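Local coordinates for adhesion and penetration protein autotransporter (Haemophilus influenzae, PDB 3SYJ) that promotes bacterial adherence and invasion by binding directly to a host cell structure, and is probably also a serine protease, at residues Asp14-Lys19 with Val152-Gly157; Gly83-Asn88 with Pro595-His600; Phe489-Asn494 with Asn529-Arg534. One frame throughout, in Å; residues are numbered along the deposited sequence.

Overall arrangement
The three contacts run from the N-terminal protease domain into the beta-helix of the passenger. Contact 1 lies within the protease domain, where helix 9-17 meets strand 151-155. Contact 2, its centre about 12 Å from that of contact 1, joins a protease loop to the loop between strand 586-593 and helix 603-609. The two share a seam: D14 reaches the backbone N of A597 and the imidazole of H596. Contact 3 lies within the beta-helix, its centre about 20 Å from that of contact 2. Along the chain the segments of contacts 1 and 2 alternate; contact 3 is nested inside contact 2, whose segments, 507 residues apart, bring the protease domain against the beta-helix.

Contact 1. Residues Asp14-Lys19 with Val152-Gly157; sequences DFAENK and VRIGSG
F15 turns CG to the far side of its CA from the amide nitrogen (chi1 -154°), which carries the ring out from helix 9-17 toward V152, while I154 is stretched to full length (chi1 178°, chi2 175°) and sends CD1 across to A16. These two apolar pairs make up the contact. The V152 methyl CG1 comes in at the edge of the F15 ring, close to its plane, and sits 4.0 Å from CE2; it therefore meets the rim and not the ring face. One residue further along the helix and two along the strand, I154 CD1 lies 3.9 Å from A16 CB and 3.7 Å from A16 O. A side chain as small as that of A16 allows the backbones a close approach, the CA atoms of A16 and I154 being 6.4 Å apart. All four residues are buried. A180, on the neighbouring strand 179-182, packs on F15, A16 and I154 together, and F223 on strand 221-226 touches both V152 and I154. Just beyond the contact the helix closes with a Schellman motif: N18 takes positive phi, and K19 N bonds back to D14 O at 2.8 Å. A short helix laid by two successive residues on alternate side chains of one strand of an antiparallel sheet is helix-on-sheet packing, here inside the S6 peptidase domain, a member of the chymotrypsin-like PA clan.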
# COMPACT_ATOMS: atom_id res chain seq x y z
N ASP A 14 -25.28 8.18 48.35
CA ASP A 14 -24.05 8.04 47.58
C ASP A 14 -22.87 8.65 48.33
O ASP A 14 -21.77 8.08 48.37
CB ASP A 14 -24.19 8.68 46.19
CG ASP A 14 -25.00 7.81 45.22
OD1 ASP A 14 -25.31 6.65 45.59
OD2 ASP A 14 -25.31 8.28 44.11
N PHE A 15 -23.10 9.81 48.93
CA PHE A 15 -22.10 10.52 49.71
C PHE A 15 -21.50 9.59 50.76
O PHE A 15 -20.28 9.45 50.86
CB PHE A 15 -22.72 11.76 50.38
CG PHE A 15 -21.74 12.87 50.68
CD1 PHE A 15 -21.46 13.84 49.72
CD2 PHE A 15 -21.11 12.95 51.91
CE1 PHE A 15 -20.57 14.86 49.99
CE2 PHE A 15 -20.21 13.97 52.19
CZ PHE A 15 -19.95 14.93 51.23
N ALA A 16 -22.36 8.91 51.53
CA ALA A 16 -21.91 8.06 52.62
C ALA A 16 -21.17 6.82 52.14
O ALA A 16 -20.24 6.34 52.80
CB ALA A 16 -23.08 7.66 53.49
N GLU A 17 -21.58 6.29 50.98
CA GLU A 17 -20.99 5.07 50.45
C GLU A 17 -19.85 5.35 49.46
O GLU A 17 -19.31 4.42 48.87
CB GLU A 17 -22.06 4.20 49.75
CG GLU A 17 -23.34 3.94 50.57
CD GLU A 17 -23.12 3.11 51.83
OE1 GLU A 17 -22.08 2.42 51.93
OE2 GLU A 17 -24.00 3.15 52.72
N ASN A 18 -19.49 6.62 49.29
CA ASN A 18 -18.52 6.99 48.25
C ASN A 18 -18.93 6.42 46.90
O ASN A 18 -18.10 5.86 46.18
CB ASN A 18 -17.10 6.53 48.61
CG ASN A 18 -16.43 7.41 49.66
OD1 ASN A 18 -16.10 6.96 50.75
ND2 ASN A 18 -16.23 8.69 49.33
N LYS A 19 -20.21 6.54 46.56
CA LYS A 19 -20.72 6.07 45.28
C LYS A 19 -21.24 7.22 44.45
O LYS A 19 -21.03 8.38 44.78
CB LYS A 19 -21.78 4.99 45.48
CG LYS A 19 -21.21 3.75 46.13
CD LYS A 19 -22.26 2.69 46.40
CE LYS A 19 -21.59 1.40 46.83
NZ LYS A 19 -22.56 0.29 46.97
N VAL A 152 -17.31 17.44 57.01
CA VAL A 152 -18.37 16.46 56.74
C VAL A 152 -18.67 15.56 57.95
O VAL A 152 -17.87 15.48 58.88
CB VAL A 152 -18.02 15.56 55.54
CG1 VAL A 152 -17.76 16.39 54.30
CG2 VAL A 152 -16.81 14.70 55.86
N ARG A 153 -19.83 14.91 57.93
CA ARG A 153 -20.20 13.93 58.96
C ARG A 153 -20.97 12.77 58.35
O ARG A 153 -21.39 12.82 57.19
CB ARG A 153 -21.01 14.57 60.10
CG ARG A 153 -22.46 14.95 59.73
CD ARG A 153 -23.36 15.04 60.97
NE ARG A 153 -23.47 13.74 61.64
CZ ARG A 153 -24.37 12.81 61.35
NH1 ARG A 153 -25.29 13.03 60.41
NH2 ARG A 153 -24.37 11.65 62.00
N ILE A 154 -21.15 11.71 59.12
CA ILE A 154 -21.75 10.51 58.58
C ILE A 154 -22.26 9.68 59.74
O ILE A 154 -21.64 9.64 60.79
CB ILE A 154 -20.72 9.71 57.76
CG1 ILE A 154 -21.34 8.41 57.23
CG2 ILE A 154 -19.48 9.43 58.61
CD1 ILE A 154 -20.43 7.60 56.32
N GLY A 155 -23.40 9.03 59.55
CA GLY A 155 -23.97 8.21 60.62
C GLY A 155 -25.15 7.36 60.20
O GLY A 155 -25.63 7.46 59.07
N SER A 156 -25.64 6.53 61.12
CA SER A 156 -26.77 5.68 60.82
C SER A 156 -27.94 5.89 61.78
O SER A 156 -28.82 5.04 61.89
CB SER A 156 -26.34 4.21 60.81
OG SER A 156 -26.01 3.78 62.12
N GLY A 157 -27.93 7.01 62.49
CA GLY A 157 -29.03 7.31 63.40
C GLY A 157 -30.37 7.43 62.70
O GLY A 157 -30.44 7.48 61.48

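Contact 2. Residues Gly83-Asn88 with Pro595-His600; sequences GAEGNN and PHAYNH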
# COMPACT_ATOMS: atom_id res chain seq x y z
N GLY A 83 -15.70 -1.65 54.99
CA GLY A 83 -15.77 -2.01 53.59
C GLY A 83 -16.97 -1.40 52.89
O GLY A 83 -17.36 -0.26 53.17
N ALA A 84 -17.55 -2.16 51.98
CA ALA A 84 -18.69 -1.69 51.21
C ALA A 84 -19.97 -2.34 51.71
O ALA A 84 -19.94 -3.35 52.41
CB ALA A 84 -18.47 -1.97 49.74
N GLU A 85 -21.10 -1.73 51.35
CA GLU A 85 -22.41 -2.22 51.75
C GLU A 85 -22.73 -3.46 50.96
O GLU A 85 -22.21 -3.64 49.86
CB GLU A 85 -23.48 -1.16 51.45
CG GLU A 85 -23.79 -1.01 49.96
CD GLU A 85 -24.76 0.12 49.66
OE1 GLU A 85 -25.32 0.69 50.61
OE2 GLU A 85 -24.97 0.43 48.46
N GLY A 86 -23.59 -4.32 51.50
CA GLY A 86 -24.11 -5.42 50.70
C GLY A 86 -23.74 -6.81 51.16
O GLY A 86 -23.06 -6.99 52.17
N ASN A 87 -24.20 -7.80 50.41
CA ASN A 87 -24.07 -9.18 50.86
C ASN A 87 -23.32 -10.09 49.90
O ASN A 87 -23.47 -11.31 49.95
CB ASN A 87 -25.46 -9.75 51.19
CG ASN A 87 -26.06 -9.11 52.43
OD1 ASN A 87 -25.36 -8.86 53.41
ND2 ASN A 87 -27.37 -8.85 52.40
N ASN A 88 -22.51 -9.49 49.02
CA ASN A 88 -21.67 -10.24 48.10
C ASN A 88 -20.66 -11.04 48.91
O ASN A 88 -19.77 -10.45 49.52
CB ASN A 88 -20.96 -9.28 47.14
CG ASN A 88 -20.00 -9.98 46.17
OD1 ASN A 88 -19.85 -11.20 46.20
ND2 ASN A 88 -19.36 -9.20 45.32
N PRO A 595 -21.78 2.61 40.26
CA PRO A 595 -22.36 2.19 41.54
C PRO A 595 -23.22 3.27 42.18
O PRO A 595 -22.89 4.45 42.09
CB PRO A 595 -21.12 1.95 42.42
CG PRO A 595 -20.02 1.69 41.46
CD PRO A 595 -20.31 2.52 40.25
N HIS A 596 -24.32 2.88 42.83
CA HIS A 596 -25.12 3.81 43.61
C HIS A 596 -25.55 3.16 44.92
O HIS A 596 -25.79 1.95 44.97
CB HIS A 596 -26.36 4.28 42.83
CG HIS A 596 -26.05 5.25 41.73
ND1 HIS A 596 -25.66 6.55 41.97
CD2 HIS A 596 -26.10 5.11 40.38
CE1 HIS A 596 -25.47 7.17 40.81
NE2 HIS A 596 -25.72 6.31 39.84
N ALA A 597 -25.65 3.95 45.98
CA ALA A 597 -26.07 3.43 47.28
C ALA A 597 -27.43 2.73 47.20
O ALA A 597 -28.38 3.24 46.59
CB ALA A 597 -26.10 4.53 48.30
N TYR A 598 -27.51 1.56 47.83
CA TYR A 598 -28.70 0.71 47.85
C TYR A 598 -29.87 1.43 48.54
O TYR A 598 -29.67 2.13 49.52
CB TYR A 598 -28.35 -0.57 48.61
CG TYR A 598 -29.43 -1.65 48.69
CD1 TYR A 598 -29.53 -2.62 47.71
CD2 TYR A 598 -30.32 -1.70 49.76
CE1 TYR A 598 -30.49 -3.62 47.78
CE2 TYR A 598 -31.29 -2.69 49.84
CZ TYR A 598 -31.37 -3.66 48.84
OH TYR A 598 -32.32 -4.65 48.90
N ASN A 599 -31.09 1.23 48.04
CA ASN A 599 -32.26 1.87 48.63
C ASN A 599 -32.96 0.99 49.65
O ASN A 599 -33.67 0.04 49.29
CB ASN A 599 -33.25 2.30 47.55
CG ASN A 599 -34.54 2.88 48.13
OD1 ASN A 599 -34.58 3.32 49.28
ND2 ASN A 599 -35.60 2.88 47.33
N HIS A 600 -32.77 1.30 50.93
CA HIS A 600 -33.35 0.52 52.02
C HIS A 600 -34.78 0.96 52.37
O HIS A 600 -35.39 0.37 53.26
CB HIS A 600 -32.50 0.63 53.28
CG HIS A 600 -31.14 0.01 53.17
ND1 HIS A 600 -30.89 -1.31 53.49
CD2 HIS A 600 -29.95 0.53 52.79
CE1 HIS A 600 -29.61 -1.57 53.31
NE2 HIS A 600 -29.02 -0.47 52.88
O HOH W 1 -26.24 0.17 52.97
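The carboxylate of E85 reaches the backbone at Y598, and its two oxygens have very different surroundings. On the tight side, OE2 accepts from Y598 N at 2.9 Å, with the donor on the syn side and 24° out of the carboxylate plane. The same oxygen lies 3.4 Å from A597 CA and 3.5 Å from Y598 CB, so it packs against A597 and Y598 as well as accepting the bond. A salt bridge from K19, in the loop after helix 9-17, gives OE2 a second, charged partner. The protease domain here touches a loop projecting from the beta-solenoid: G83-N88 lies in the loop between strands 79-80 and 96-100, and P595-H600 follows strand 586-593. E85 spans the gap because its chain runs extended beyond CG (chi2 -175°), with its carboxylate almost perpendicular to the Y598 ring (83°). The looser side belongs to OE1, which reaches H600 only through water. That water donates to E85 OE1 at 2.6 Å and is 2.9 Å from H600 NE2. Within its own segment the imidazole is covered on one face by Y598 CD2, 3.5 Å above the centre of the H600 ring.

Contact 3. Residues Phe489-Asn494 with Asn529-Arg534; sequences FKRIQN and NKLDYR
The R491 guanidinium carries L531 on one face and polar partners round its rim. L531 CB stands over the centre of that face, 3.5 Å from R491 CZ. Near the edge, somewhat tilted from the guanidinium plane, D532 OD1 makes a salt bridge with R491 NH1, 2.7 Å long. The two flat groups are not coplanar: their planes lie 56° apart, and NH1 comes to OD1 from above the carboxylate plane, 40° out of it. The other end of the guanidinium looks to the protease domain, where D90 forms a second salt bridge with NH2, so two acids probably balance the positive charge. The contact itself belongs to the beta-helix. Segment F489-N494 leads into strand 493-494, the last of a run of parallel strands, and N529-R534 sits in the long excursion between strands 510-514 and 536-539. The R491 side chain bends at chi3 (-90°), which lays its end across L531 and D532. Those two are presented by a 3-10 turn whose start is an Asx turn: N529 OD1 accepts from L531 N at 3.0 Å, while D532 N bonds to N529 O at 2.9 Å. A water in the guanidinium plane accepts from R491 NH2 at 3.2 Å. The same water donates to Q493 OE1 at 2.9 Å and takes a bond from N529 ND2 at 3.1 Å, joining both segments; Q493 OE1 is also hydrogen-bonded to H92 NE2 of the protease domain.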
# COMPACT_ATOMS: atom_id res chain seq x y z
N PHE A 489 -8.62 -21.18 37.95
CA PHE A 489 -9.76 -20.89 38.82
C PHE A 489 -11.03 -21.51 38.26
O PHE A 489 -11.18 -21.66 37.04
CB PHE A 489 -10.00 -19.39 38.93
CG PHE A 489 -8.92 -18.62 39.64
CD1 PHE A 489 -9.07 -18.28 40.97
CD2 PHE A 489 -7.79 -18.21 38.98
CE1 PHE A 489 -8.10 -17.55 41.64
CE2 PHE A 489 -6.81 -17.48 39.63
CZ PHE A 489 -6.96 -17.15 40.96
N LYS A 490 -11.96 -21.86 39.14
CA LYS A 490 -13.32 -22.15 38.71
C LYS A 490 -14.04 -20.82 38.56
O LYS A 490 -14.46 -20.45 37.46
CB LYS A 490 -14.02 -23.05 39.72
CG LYS A 490 -13.40 -24.43 39.81
CD LYS A 490 -13.92 -25.21 41.00
CE LYS A 490 -13.10 -26.46 41.24
NZ LYS A 490 -13.20 -26.91 42.66
N ARG A 491 -14.15 -20.08 39.66
CA ARG A 491 -14.49 -18.66 39.61
C ARG A 491 -13.51 -17.87 40.48
O ARG A 491 -13.00 -18.38 41.48
CB ARG A 491 -15.93 -18.40 40.04
CG ARG A 491 -16.30 -18.94 41.41
CD ARG A 491 -17.76 -18.62 41.78
NE ARG A 491 -17.83 -17.34 42.45
CZ ARG A 491 -17.83 -17.19 43.77
NH1 ARG A 491 -17.78 -18.25 44.57
NH2 ARG A 491 -17.87 -15.98 44.29
N ILE A 492 -13.24 -16.63 40.09
CA ILE A 492 -12.40 -15.77 40.92
C ILE A 492 -13.30 -14.97 41.85
O ILE A 492 -14.22 -14.30 41.40
CB ILE A 492 -11.54 -14.82 40.06
CG1 ILE A 492 -10.74 -15.60 39.01
CG2 ILE A 492 -10.58 -14.02 40.94
CD1 ILE A 492 -10.08 -14.71 37.97
N GLN A 493 -13.05 -15.06 43.15
CA GLN A 493 -13.77 -14.23 44.10
C GLN A 493 -13.21 -12.82 44.03
O GLN A 493 -12.03 -12.59 44.28
CB GLN A 493 -13.61 -14.77 45.52
CG GLN A 493 -14.18 -16.14 45.71
CD GLN A 493 -14.30 -16.49 47.17
OE1 GLN A 493 -15.08 -15.88 47.89
NE2 GLN A 493 -13.52 -17.48 47.61
N ASN A 494 -14.07 -11.88 43.68
CA ASN A 494 -13.65 -10.50 43.57
C ASN A 494 -14.84 -9.61 43.86
O ASN A 494 -15.98 -9.99 43.60
CB ASN A 494 -13.08 -10.21 42.18
CG ASN A 494 -14.13 -10.32 41.09
OD1 ASN A 494 -14.59 -11.42 40.76
ND2 ASN A 494 -14.51 -9.18 40.51
N ASN A 529 -23.87 -21.38 48.75
CA ASN A 529 -23.35 -20.17 48.12
C ASN A 529 -23.73 -20.16 46.65
O ASN A 529 -23.07 -20.78 45.82
CB ASN A 529 -21.83 -20.05 48.28
CG ASN A 529 -21.28 -18.74 47.73
OD1 ASN A 529 -21.94 -18.06 46.94
ND2 ASN A 529 -20.08 -18.38 48.15
N LYS A 530 -24.82 -19.46 46.35
CA LYS A 530 -25.40 -19.42 45.02
C LYS A 530 -24.40 -19.08 43.93
O LYS A 530 -24.56 -19.51 42.79
CB LYS A 530 -26.55 -18.40 45.00
CG LYS A 530 -27.76 -18.84 44.19
CD LYS A 530 -28.42 -20.06 44.83
CE LYS A 530 -29.62 -20.56 44.03
NZ LYS A 530 -30.81 -19.66 44.08
N LEU A 531 -23.37 -18.30 44.27
CA LEU A 531 -22.38 -17.88 43.28
C LEU A 531 -21.65 -19.07 42.65
O LEU A 531 -21.14 -18.97 41.54
CB LEU A 531 -21.35 -16.93 43.90
CG LEU A 531 -21.68 -15.43 43.93
CD1 LEU A 531 -22.91 -15.21 44.75
CD2 LEU A 531 -20.53 -14.64 44.51
N ASP A 532 -21.62 -20.19 43.37
CA ASP A 532 -20.90 -21.38 42.92
C ASP A 532 -21.73 -22.29 42.02
O ASP A 532 -21.23 -23.31 41.54
CB ASP A 532 -20.40 -22.18 44.13
CG ASP A 532 -19.33 -21.45 44.91
OD1 ASP A 532 -18.47 -20.80 44.28
OD2 ASP A 532 -19.33 -21.54 46.15
N TYR A 533 -22.99 -21.94 41.80
CA TYR A 533 -23.87 -22.84 41.06
C TYR A 533 -24.59 -22.15 39.92
O TYR A 533 -25.60 -22.65 39.41
CB TYR A 533 -24.86 -23.52 42.01
CG TYR A 533 -24.14 -24.25 43.12
CD1 TYR A 533 -23.64 -25.53 42.92
CD2 TYR A 533 -23.94 -23.65 44.35
CE1 TYR A 533 -22.97 -26.21 43.92
CE2 TYR A 533 -23.27 -24.32 45.36
CZ TYR A 533 -22.79 -25.60 45.14
OH TYR A 533 -22.13 -26.26 46.14
N ARG A 534 -24.05 -21.01 39.50
CA ARG A 534 -24.63 -20.22 38.43
C ARG A 534 -23.88 -20.44 37.12
O ARG A 534 -22.71 -20.80 37.12
CB ARG A 534 -24.61 -18.74 38.80
CG ARG A 534 -25.61 -18.36 39.89
CD ARG A 534 -27.04 -18.44 39.36
NE ARG A 534 -27.27 -17.49 38.27
CZ ARG A 534 -27.87 -16.31 38.41
NH1 ARG A 534 -28.31 -15.93 39.60
NH2 ARG A 534 -28.04 -15.52 37.36
O HOH W 2 -17.94 -16.20 47.46